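PDB 7JGT: fibronectin type-III domain-containing protein from Caldanaerobacter subterraneus subsp. tengcongensis, which is of unknown function but includes this extremely thermostable FN3-like domain, which surface salt bridges help to stabilise. Local coordinates for residues V8-E13 and L22-S27; C68-A73 and S80-A85; A32-I37 and R72-L77; N64-F69 and S86-R91. The protein carries 1 engineered substitution. All coordinates share one frame; numbering follows the deposited sequence.

The four contacts illustrate how a fibronectin type III sandwich is built from two antiparallel sheets. Interaction 1, first along the chain, pairs strands 11-14 and 22-25 of the three-stranded sheet. The others share strand 66-75 of the four-stranded sheet: interaction 3 opens next, at 32-37, joining it to strand 34-41, then interactions 4 and 2 join it to strand 78-88. Interactions 3 and 4 lie about 25 Å apart, centre to centre, with interaction 2 between them. Interactions 1 and 2, centres about 10 Å apart, meet across the apolar interior. Charged pairs lie on the outer faces in interactions 1 and 3, with another at the strand ends in interaction 3, consistent with the reported thermal stability.

Interaction 1 of 4, residues V8-E13 and L22-S27; sequences VGFWVE and LRLRWS
Glu13 reaches two arginines of the partner strand, and the three make a salt-bridge network. OE2 of Glu13 accepts from Arg23 NH1 at 2.7 Å, in the guanidinium plane but from above the carboxylate plane. OE1 pairs with Arg25, whose guanidinium stands perpendicular to the carboxylate, although the refined approach to NH2 is doubtfully short. A chi1 of 43° tucks Glu13 CG over the main chain and carries the carboxylate toward both arginines. Arg25 also presents one guanidinium face to Trp11, with CE3 3.4 Å from Arg25 NH2. With an alanine in place of Glu13, the arginines would probably lose the carboxylate they share, leaving Arg23 with its second partner, Glu55.

Antiparallel backbone bonds of the A-B hairpin of the fibronectin type III fold underlie this, among them Glu13 N to Arg23 O at 2.8 Å. Farther along, Val8 O is gripped twice by Ser27, from OG (2.8 Å) and from N.

Apolar contacts occupy the other face: Val12 CG2 rests on Leu24 CG (3.7 Å), and Leu24 also meets the edge of the Phe10 ring. Strand 55-58 continues the sheet beyond strand 22-25, while Phe10 and Val12 pack against strands 66-75 and 78-88 of the facing sheet, and Leu22 against Phe69.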
# COMPACT_ATOMS: atom_id res chain seq x y z
N VAL A 8 -10.32 -3.73 1.26
CA VAL A 8 -11.16 -2.64 0.78
C VAL A 8 -10.78 -1.38 1.54
O VAL A 8 -10.17 -1.43 2.61
CB VAL A 8 -12.68 -2.92 0.91
CG1 VAL A 8 -13.00 -4.31 0.41
CG2 VAL A 8 -13.14 -2.76 2.36
N GLY A 9 -11.14 -0.24 0.96
CA GLY A 9 -10.79 1.01 1.59
C GLY A 9 -9.31 1.32 1.54
O GLY A 9 -8.79 2.00 2.42
N PHE A 10 -8.60 0.82 0.53
CA PHE A 10 -7.18 1.14 0.41
C PHE A 10 -7.06 2.57 -0.11
O PHE A 10 -7.45 2.86 -1.25
CB PHE A 10 -6.49 0.15 -0.51
CG PHE A 10 -5.03 0.45 -0.73
CD1 PHE A 10 -4.25 0.89 0.31
CD2 PHE A 10 -4.46 0.28 -1.98
CE1 PHE A 10 -2.90 1.16 0.11
CE2 PHE A 10 -3.13 0.54 -2.18
CZ PHE A 10 -2.35 0.98 -1.13
N TRP A 11 -6.56 3.47 0.73
CA TRP A 11 -6.34 4.87 0.36
C TRP A 11 -4.88 5.24 0.56
O TRP A 11 -4.25 4.82 1.54
CB TRP A 11 -7.20 5.82 1.19
CG TRP A 11 -8.63 5.42 1.32
CD1 TRP A 11 -9.48 5.06 0.32
CD2 TRP A 11 -9.37 5.36 2.53
NE1 TRP A 11 -10.72 4.77 0.85
CE2 TRP A 11 -10.68 4.95 2.20
CE3 TRP A 11 -9.06 5.62 3.87
CZ2 TRP A 11 -11.68 4.78 3.17
CZ3 TRP A 11 -10.05 5.46 4.83
CH2 TRP A 11 -11.34 5.04 4.47
N VAL A 12 -4.36 6.03 -0.37
CA VAL A 12 -3.02 6.61 -0.27
C VAL A 12 -3.21 8.11 -0.13
O VAL A 12 -3.87 8.74 -0.97
CB VAL A 12 -2.18 6.28 -1.51
CG1 VAL A 12 -0.92 7.11 -1.51
CG2 VAL A 12 -1.87 4.80 -1.56
N GLU A 13 -2.66 8.70 0.93
CA GLU A 13 -2.90 10.12 1.15
C GLU A 13 -1.60 10.89 1.30
O GLU A 13 -0.63 10.40 1.88
CB GLU A 13 -3.79 10.38 2.37
CG GLU A 13 -3.48 9.56 3.59
CD GLU A 13 -4.59 9.64 4.62
OE1 GLU A 13 -5.56 8.87 4.49
OE2 GLU A 13 -4.48 10.48 5.55
N LEU A 22 4.25 9.27 1.99
CA LEU A 22 2.82 9.08 1.80
C LEU A 22 2.29 8.13 2.87
O LEU A 22 3.00 7.24 3.35
CB LEU A 22 2.50 8.55 0.40
CG LEU A 22 2.75 9.51 -0.76
CD1 LEU A 22 2.55 8.78 -2.08
CD2 LEU A 22 1.84 10.74 -0.68
N ARG A 23 1.03 8.33 3.24
CA ARG A 23 0.37 7.50 4.24
C ARG A 23 -0.57 6.54 3.51
O ARG A 23 -1.44 6.97 2.75
CB ARG A 23 -0.41 8.37 5.23
CG ARG A 23 -1.29 7.61 6.21
CD ARG A 23 -2.25 8.57 6.90
NE ARG A 23 -2.86 8.00 8.10
CZ ARG A 23 -4.00 8.43 8.64
NH1 ARG A 23 -4.67 9.44 8.08
NH2 ARG A 23 -4.47 7.85 9.73
N LEU A 24 -0.35 5.25 3.72
CA LEU A 24 -1.20 4.19 3.19
C LEU A 24 -2.08 3.66 4.31
O LEU A 24 -1.61 3.49 5.44
CB LEU A 24 -0.35 3.05 2.61
CG LEU A 24 0.10 3.12 1.15
CD1 LEU A 24 0.94 4.36 0.92
CD2 LEU A 24 0.90 1.88 0.76
N ARG A 25 -3.35 3.41 4.00
CA ARG A 25 -4.35 2.97 4.97
C ARG A 25 -5.28 1.96 4.31
O ARG A 25 -5.56 2.05 3.11
CB ARG A 25 -5.21 4.13 5.49
CG ARG A 25 -4.60 4.94 6.59
CD ARG A 25 -5.67 5.83 7.21
NE ARG A 25 -6.18 6.81 6.26
CZ ARG A 25 -7.34 7.45 6.39
NH1 ARG A 25 -8.12 7.21 7.44
NH2 ARG A 25 -7.72 8.33 5.47
N TRP A 26 -5.75 0.99 5.09
CA TRP A 26 -6.68 -0.00 4.57
C TRP A 26 -7.47 -0.61 5.73
O TRP A 26 -7.17 -0.39 6.90
CB TRP A 26 -5.96 -1.10 3.77
CG TRP A 26 -4.89 -1.81 4.57
CD1 TRP A 26 -5.04 -2.91 5.36
CD2 TRP A 26 -3.50 -1.44 4.65
NE1 TRP A 26 -3.83 -3.24 5.94
CE2 TRP A 26 -2.88 -2.36 5.51
CE3 TRP A 26 -2.73 -0.42 4.08
CZ2 TRP A 26 -1.51 -2.29 5.82
CZ3 TRP A 26 -1.37 -0.35 4.39
CH2 TRP A 26 -0.78 -1.29 5.26
N SER A 27 -8.51 -1.34 5.37
CA SER A 27 -9.39 -1.94 6.35
C SER A 27 -8.86 -3.30 6.75
O SER A 27 -8.19 -3.98 5.96
CB SER A 27 -10.80 -2.08 5.80
OG SER A 27 -10.79 -3.10 4.82

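Interaction 2 of 4, residues C68-A73 and S80-A85; sequences CFALRA and SNFVTA. Engineered in segment 68-73: Cys68 (natural residue Thr).
Phe69 with Ala85 and Leu71 with Val83 are hydrogen-bonded antiparallel pairs flanking the non-hydrogen-bonded pair Ala70 and Thr84, on strands whose directions differ by 150°. This is the F-G hairpin of the fibronectin type III fold. Phe69 N points almost straight at Ala85 O (2.9 Å), whereas the return bond from Ala85 N is weak; Leu71 and Val83 exchange bonds in both directions, Leu71 N to Val83 O at 2.8 Å.

On one face of the hairpin, Leu71 and Val83 run alongside each other toward the interior, and Leu71 continues onto Trp26. On the other, the Phe82 ring packs on Ala70 and Arg72. Ala70 CB sits over one ring face, a CH-pi contact 3.9 Å from the centroid, and the aliphatic part of Arg72 passes obliquely by the ring, CD 3.4 Å from Phe82 CE1. A chi1 of 64° and an extended chain beyond CG bring Arg72 there; its guanidinium goes on to a salt bridge with Glu36. The Phe82 ring also meets those of Tyr38 and Tyr45.

Toward the turn, Ser80 is tied to Ala73 through both its backbone and its side chain: its N bonds to Ala73 O, and its OG accepts from Ala73 N while donating to Asn81 O, so the hydroxyl is used twice. A water bridges Arg72 NH1 (2.9 Å), whose proton it accepts, and Ser80 O (2.8 Å), to which it donates.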
# COMPACT_ATOMS: atom_id res chain seq x y z
N CYS A 68 1.83 5.25 -7.35
CA CYS A 68 0.77 4.26 -7.29
C CYS A 68 1.26 3.05 -6.52
O CYS A 68 2.37 2.57 -6.76
CB CYS A 68 0.31 3.83 -8.68
SG CYS A 68 -1.10 2.71 -8.64
N PHE A 69 0.43 2.56 -5.60
CA PHE A 69 0.78 1.41 -4.79
C PHE A 69 -0.19 0.27 -5.04
O PHE A 69 -1.31 0.47 -5.50
CB PHE A 69 0.81 1.79 -3.30
CG PHE A 69 1.82 2.87 -2.97
CD1 PHE A 69 3.13 2.55 -2.71
CD2 PHE A 69 1.44 4.20 -2.94
CE1 PHE A 69 4.05 3.55 -2.43
CE2 PHE A 69 2.36 5.20 -2.65
CZ PHE A 69 3.66 4.88 -2.40
N ALA A 70 0.27 -0.95 -4.78
CA ALA A 70 -0.58 -2.13 -4.83
C ALA A 70 -0.50 -2.81 -3.48
O ALA A 70 0.59 -2.98 -2.93
CB ALA A 70 -0.16 -3.09 -5.95
N LEU A 71 -1.66 -3.19 -2.94
CA LEU A 71 -1.77 -3.81 -1.63
C LEU A 71 -2.46 -5.15 -1.77
O LEU A 71 -3.44 -5.28 -2.51
CB LEU A 71 -2.58 -2.91 -0.68
CG LEU A 71 -2.92 -3.47 0.70
CD1 LEU A 71 -1.76 -3.29 1.67
CD2 LEU A 71 -4.19 -2.80 1.22
N ARG A 72 -1.96 -6.16 -1.06
CA ARG A 72 -2.66 -7.43 -0.97
C ARG A 72 -2.51 -8.00 0.43
O ARG A 72 -1.57 -7.68 1.16
CB ARG A 72 -2.13 -8.43 -2.00
CG ARG A 72 -0.67 -8.83 -1.77
CD ARG A 72 -0.14 -9.61 -2.97
NE ARG A 72 1.15 -10.24 -2.71
CZ ARG A 72 1.69 -11.16 -3.51
NH1 ARG A 72 1.05 -11.54 -4.60
NH2 ARG A 72 2.87 -11.70 -3.21
N ALA A 73 -3.47 -8.84 0.81
CA ALA A 73 -3.47 -9.57 2.06
C ALA A 73 -2.97 -10.99 1.82
O ALA A 73 -3.17 -11.55 0.75
CB ALA A 73 -4.86 -9.63 2.67
N SER A 80 -4.12 -12.70 -1.56
CA SER A 80 -5.27 -12.14 -2.23
C SER A 80 -4.84 -11.45 -3.52
O SER A 80 -3.64 -11.26 -3.79
CB SER A 80 -5.96 -11.11 -1.34
OG SER A 80 -5.26 -9.88 -1.45
N ASN A 81 -5.83 -11.07 -4.31
CA ASN A 81 -5.55 -10.17 -5.42
C ASN A 81 -5.17 -8.79 -4.90
O ASN A 81 -5.36 -8.46 -3.72
CB ASN A 81 -6.77 -10.06 -6.34
CG ASN A 81 -7.03 -11.33 -7.10
OD1 ASN A 81 -6.12 -12.14 -7.32
ND2 ASN A 81 -8.27 -11.53 -7.52
N PHE A 82 -4.63 -7.98 -5.81
CA PHE A 82 -4.19 -6.63 -5.51
C PHE A 82 -5.35 -5.63 -5.56
O PHE A 82 -6.26 -5.75 -6.38
CB PHE A 82 -3.14 -6.18 -6.52
CG PHE A 82 -1.75 -6.57 -6.16
CD1 PHE A 82 -1.23 -6.26 -4.92
CD2 PHE A 82 -0.97 -7.25 -7.07
CE1 PHE A 82 0.06 -6.62 -4.58
CE2 PHE A 82 0.32 -7.62 -6.74
CZ PHE A 82 0.83 -7.30 -5.49
N VAL A 83 -5.27 -4.63 -4.69
CA VAL A 83 -6.04 -3.40 -4.83
C VAL A 83 -5.04 -2.26 -4.95
O VAL A 83 -3.92 -2.34 -4.43
CB VAL A 83 -7.01 -3.18 -3.65
CG1 VAL A 83 -8.07 -4.25 -3.68
CG2 VAL A 83 -6.28 -3.20 -2.32
N THR A 84 -5.43 -1.20 -5.65
CA THR A 84 -4.49 -0.13 -5.93
C THR A 84 -5.07 1.21 -5.50
O THR A 84 -6.28 1.37 -5.34
CB THR A 84 -4.11 -0.07 -7.42
OG1 THR A 84 -5.30 0.04 -8.21
CG2 THR A 84 -3.37 -1.33 -7.83
N ALA A 85 -4.16 2.17 -5.30
CA ALA A 85 -4.50 3.53 -4.93
C ALA A 85 -3.25 4.37 -5.17
O ALA A 85 -2.14 3.84 -5.29
CB ALA A 85 -4.96 3.64 -3.47
O HOH W 1 -1.63 -11.14 -5.72

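Interaction 3 of 4, residues A32-I37 and R72-L77; sequences AKYYEI and RAVNEL
Val74 lies over one face of the Tyr34 ring, a CH-pi contact in which CB stands 3.9 Å from the ring centroid, 20° off the normal. Tyr34 CG takes the position between its backbone N and carbonyl carbon (chi1 63°), folding the ring over the valine; CG2 of Val74 also touches the aliphatic part of Glu36. On the other face of the sheet, Ala73 CB meets Ala32 CB at 3.7 Å and Tyr35 CE2 at 3.8 Å.

Around this centre the backbones join as antiparallel strands, the pairing of C (34-41) with F (66-75) in the fibronectin type III sandwich. Lys33 and Tyr34 both face Val74 in a classic beta bulge, and Val74 O accepts from both of their nitrogens, from Lys33 N at 2.8 Å.

The polar rim is charged. Arg72 approaches Glu36 side-on, and NE and NH2 (2.9 Å) both bind the single oxygen OE1 from the same face of the carboxylate plane; Tyr38 OH bonds to that oxygen too. At the other end Lys33 bends to bring NZ to the carboxylate of Glu76, 2.8 Å from OE2 on its syn lone pair. Asn75 OD1 accepts from Leu77 N, forming an Asx turn at the strand's end.

Strand 34-41 is flanked on its other edge by strand 44-51, strand 66-75 by strand 78-88, and Tyr35 turns inward to meet the ring of Trp26, just beyond strand 22-25 of the facing sheet.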
# COMPACT_ATOMS: atom_id res chain seq x y z
N ALA A 32 -6.75 -12.46 6.65
CA ALA A 32 -5.40 -11.94 6.49
C ALA A 32 -4.56 -12.21 7.73
O ALA A 32 -5.02 -11.99 8.85
CB ALA A 32 -5.43 -10.43 6.20
N LYS A 33 -3.34 -12.69 7.52
CA LYS A 33 -2.32 -12.68 8.55
C LYS A 33 -1.40 -11.47 8.45
O LYS A 33 -0.92 -10.97 9.47
CB LYS A 33 -1.47 -13.96 8.47
CG LYS A 33 -2.26 -15.25 8.67
CD LYS A 33 -2.92 -15.27 10.02
CE LYS A 33 -2.86 -16.66 10.64
NZ LYS A 33 -3.66 -17.62 9.83
N TYR A 34 -1.14 -11.00 7.24
CA TYR A 34 -0.37 -9.78 7.05
C TYR A 34 -0.66 -9.24 5.66
O TYR A 34 -1.46 -9.80 4.90
CB TYR A 34 1.12 -10.01 7.27
CG TYR A 34 1.77 -10.98 6.32
CD1 TYR A 34 1.79 -12.34 6.59
CD2 TYR A 34 2.38 -10.54 5.15
CE1 TYR A 34 2.39 -13.24 5.73
CE2 TYR A 34 2.97 -11.42 4.28
CZ TYR A 34 2.98 -12.77 4.57
OH TYR A 34 3.59 -13.65 3.70
N TYR A 35 -0.03 -8.11 5.35
CA TYR A 35 -0.24 -7.40 4.10
C TYR A 35 1.11 -7.09 3.47
O TYR A 35 2.10 -6.84 4.17
CB TYR A 35 -1.03 -6.10 4.33
CG TYR A 35 -2.32 -6.31 5.09
CD1 TYR A 35 -2.34 -6.28 6.49
CD2 TYR A 35 -3.51 -6.56 4.41
CE1 TYR A 35 -3.53 -6.48 7.20
CE2 TYR A 35 -4.69 -6.76 5.11
CZ TYR A 35 -4.70 -6.72 6.50
OH TYR A 35 -5.89 -6.93 7.18
N GLU A 36 1.14 -7.09 2.14
CA GLU A 36 2.31 -6.69 1.38
C GLU A 36 1.97 -5.47 0.55
O GLU A 36 0.86 -5.35 0.02
CB GLU A 36 2.80 -7.81 0.46
CG GLU A 36 3.11 -9.09 1.21
CD GLU A 36 3.59 -10.20 0.31
OE1 GLU A 36 3.51 -10.06 -0.92
OE2 GLU A 36 4.06 -11.22 0.85
N ILE A 37 2.94 -4.56 0.46
CA ILE A 37 2.80 -3.27 -0.22
C ILE A 37 3.85 -3.19 -1.31
O ILE A 37 5.04 -3.43 -1.05
CB ILE A 37 2.98 -2.10 0.76
CG1 ILE A 37 1.83 -2.06 1.78
CG2 ILE A 37 3.08 -0.79 0.01
CD1 ILE A 37 2.21 -1.22 2.98
N ARG A 72 -1.96 -6.16 -1.06
CA ARG A 72 -2.66 -7.43 -0.97
C ARG A 72 -2.51 -8.00 0.43
O ARG A 72 -1.57 -7.68 1.16
CB ARG A 72 -2.13 -8.43 -2.00
CG ARG A 72 -0.67 -8.83 -1.77
CD ARG A 72 -0.14 -9.61 -2.97
NE ARG A 72 1.15 -10.24 -2.71
CZ ARG A 72 1.69 -11.16 -3.51
NH1 ARG A 72 1.05 -11.54 -4.60
NH2 ARG A 72 2.87 -11.70 -3.21
N ALA A 73 -3.47 -8.84 0.81
CA ALA A 73 -3.47 -9.57 2.06
C ALA A 73 -2.97 -10.99 1.82
O ALA A 73 -3.17 -11.55 0.75
CB ALA A 73 -4.86 -9.63 2.67
N VAL A 74 -2.32 -11.56 2.84
CA VAL A 74 -1.69 -12.86 2.72
C VAL A 74 -2.02 -13.73 3.93
O VAL A 74 -2.12 -13.24 5.06
CB VAL A 74 -0.16 -12.74 2.55
CG1 VAL A 74 0.42 -14.08 2.17
CG2 VAL A 74 0.18 -11.70 1.46
N ASN A 75 -2.20 -15.03 3.68
CA ASN A 75 -2.27 -16.02 4.74
C ASN A 75 -1.52 -17.26 4.26
O ASN A 75 -0.88 -17.25 3.20
CB ASN A 75 -3.73 -16.32 5.14
CG ASN A 75 -4.52 -17.00 4.05
OD1 ASN A 75 -3.95 -17.56 3.12
ND2 ASN A 75 -5.85 -16.95 4.15
N GLU A 76 -1.62 -18.33 5.04
CA GLU A 76 -0.88 -19.56 4.78
C GLU A 76 -1.28 -20.23 3.47
O GLU A 76 -0.52 -21.04 2.94
CB GLU A 76 -1.07 -20.54 5.94
CG GLU A 76 -0.50 -20.07 7.28
CD GLU A 76 -1.48 -19.24 8.09
OE1 GLU A 76 -1.23 -19.05 9.30
OE2 GLU A 76 -2.50 -18.76 7.51
N LEU A 77 -2.47 -19.93 2.95
CA LEU A 77 -2.86 -20.49 1.66
C LEU A 77 -2.31 -19.69 0.49
O LEU A 77 -2.26 -20.22 -0.62
CB LEU A 77 -4.39 -20.55 1.55
CG LEU A 77 -5.11 -21.75 2.18
CD1 LEU A 77 -4.46 -23.06 1.78
CD2 LEU A 77 -5.14 -21.60 3.68

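Interaction 4 of 4, residues N64-F69 and S86-R91; sequences NTKYCF and SSTTDR. Engineered in segment 64-69: Cys68 (natural residue Thr).
Thr89 and Thr65 are joined twice: Thr65 N donates to Thr89 OG1 at 3.0 Å, and Thr89 N returns a bond to Thr65 O, reaching it from above the carbonyl plane. A chi1 of 50° sets the Thr89 hydroxyl for this, while its CG2 turns to the Tyr67 ring, 4.1 Å from CE2. One residue farther out, Asn64 N bonds to Asp90 O at 2.9 Å. Beside it, Asn64 OD1 lies over the centre of the Arg91 guanidinium face, 3.5 Å from CZ, with the amide and guanidinium planes 47° apart.

These contacts extend the F-G hairpin of the fibronectin type III fold past its regular strands. Within the strands Tyr67 N meets Ser87 O at 2.8 Å, and on the face carrying Lys66 and Ser86 the extended lysine chain brings CE to within 3.2 Å of Ser86 OG.

A second shell fixes the first. Thr89 OG1 also bonds to Ser62 O, and Tyr67 OH to Ser62 N, so both side chains are tied to the preceding loop. With a valine in place of Thr89, Thr65 N and Ser62 O would probably each lose a partner, and the chain end would be held less firmly against residues 64-69. Leu22 and Leu61 pack on Thr89 and Tyr67, Asp90 OD2 accepts from Gly17 N, and Thr88 O bonds to Ser14 OG.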
# COMPACT_ATOMS: atom_id res chain seq x y z
N ASN A 64 6.81 16.11 -4.94
CA ASN A 64 5.93 16.46 -6.04
C ASN A 64 5.85 15.34 -7.09
O ASN A 64 5.98 15.57 -8.29
CB ASN A 64 6.38 17.78 -6.68
CG ASN A 64 5.33 18.37 -7.60
OD1 ASN A 64 4.14 18.23 -7.36
ND2 ASN A 64 5.78 19.02 -8.67
N THR A 65 5.63 14.12 -6.62
CA THR A 65 5.65 12.95 -7.49
C THR A 65 4.45 12.06 -7.20
O THR A 65 4.17 11.74 -6.04
CB THR A 65 6.96 12.17 -7.32
OG1 THR A 65 8.07 13.03 -7.59
CG2 THR A 65 7.01 10.98 -8.28
N LYS A 66 3.72 11.65 -8.25
CA LYS A 66 2.60 10.74 -8.06
C LYS A 66 3.12 9.32 -7.94
O LYS A 66 3.89 8.86 -8.79
CB LYS A 66 1.58 10.83 -9.21
CG LYS A 66 0.63 9.62 -9.26
CD LYS A 66 -0.62 9.88 -10.10
CE LYS A 66 -1.54 8.67 -10.11
NZ LYS A 66 -2.39 8.57 -11.33
N TYR A 67 2.69 8.62 -6.89
CA TYR A 67 3.06 7.23 -6.68
C TYR A 67 1.80 6.38 -6.65
O TYR A 67 0.81 6.75 -6.01
CB TYR A 67 3.83 7.07 -5.38
CG TYR A 67 5.23 7.63 -5.42
CD1 TYR A 67 6.29 6.87 -5.90
CD2 TYR A 67 5.49 8.92 -4.98
CE1 TYR A 67 7.58 7.39 -5.93
CE2 TYR A 67 6.78 9.45 -5.01
CZ TYR A 67 7.82 8.68 -5.49
OH TYR A 67 9.10 9.20 -5.51
N CYS A 68 1.83 5.25 -7.35
CA CYS A 68 0.77 4.26 -7.29
C CYS A 68 1.26 3.05 -6.52
O CYS A 68 2.37 2.57 -6.76
CB CYS A 68 0.31 3.83 -8.68
SG CYS A 68 -1.10 2.71 -8.64
N PHE A 69 0.43 2.56 -5.60
CA PHE A 69 0.78 1.41 -4.79
C PHE A 69 -0.19 0.27 -5.04
O PHE A 69 -1.31 0.47 -5.50
CB PHE A 69 0.81 1.79 -3.30
CG PHE A 69 1.82 2.87 -2.97
CD1 PHE A 69 3.13 2.55 -2.71
CD2 PHE A 69 1.44 4.20 -2.94
CE1 PHE A 69 4.05 3.55 -2.43
CE2 PHE A 69 2.36 5.20 -2.65
CZ PHE A 69 3.66 4.88 -2.40
N SER A 86 -3.44 5.69 -5.25
CA SER A 86 -2.32 6.55 -5.58
C SER A 86 -2.50 7.93 -4.94
O SER A 86 -3.58 8.28 -4.46
CB SER A 86 -2.14 6.65 -7.10
OG SER A 86 -3.23 7.33 -7.69
N SER A 87 -1.42 8.70 -4.95
CA SER A 87 -1.45 10.10 -4.54
C SER A 87 -0.15 10.75 -4.97
O SER A 87 0.73 10.11 -5.55
CB SER A 87 -1.67 10.25 -3.03
OG SER A 87 -1.87 11.61 -2.71
N THR A 88 -0.02 12.04 -4.67
CA THR A 88 1.18 12.80 -4.99
C THR A 88 1.78 13.34 -3.71
O THR A 88 1.07 13.90 -2.87
CB THR A 88 0.84 13.96 -5.94
OG1 THR A 88 0.18 13.46 -7.10
CG2 THR A 88 2.11 14.71 -6.34
N THR A 89 3.09 13.18 -3.56
CA THR A 89 3.78 13.76 -2.42
C THR A 89 3.73 15.28 -2.49
O THR A 89 3.68 15.87 -3.57
CB THR A 89 5.23 13.32 -2.39
OG1 THR A 89 5.80 13.55 -3.69
CG2 THR A 89 5.35 11.86 -2.00
N ASP A 90 3.80 15.91 -1.32
CA ASP A 90 3.81 17.36 -1.23
C ASP A 90 4.92 17.96 -2.10
O ASP A 90 5.91 17.28 -2.41
CB ASP A 90 3.98 17.79 0.22
CG ASP A 90 3.18 19.03 0.56
OD1 ASP A 90 2.14 19.27 -0.08
OD2 ASP A 90 3.60 19.77 1.47
N ARG A 91 4.75 19.22 -2.50
CA ARG A 91 5.70 19.89 -3.38
C ARG A 91 6.98 20.32 -2.67
O ARG A 91 7.99 20.56 -3.33
CB ARG A 91 5.02 21.08 -4.07
CG ARG A 91 3.85 20.66 -4.99
CD ARG A 91 3.23 21.85 -5.75
NE ARG A 91 2.57 21.53 -7.03
CZ ARG A 91 1.61 20.61 -7.23
NH1 ARG A 91 1.15 19.86 -6.24
NH2 ARG A 91 1.09 20.45 -8.46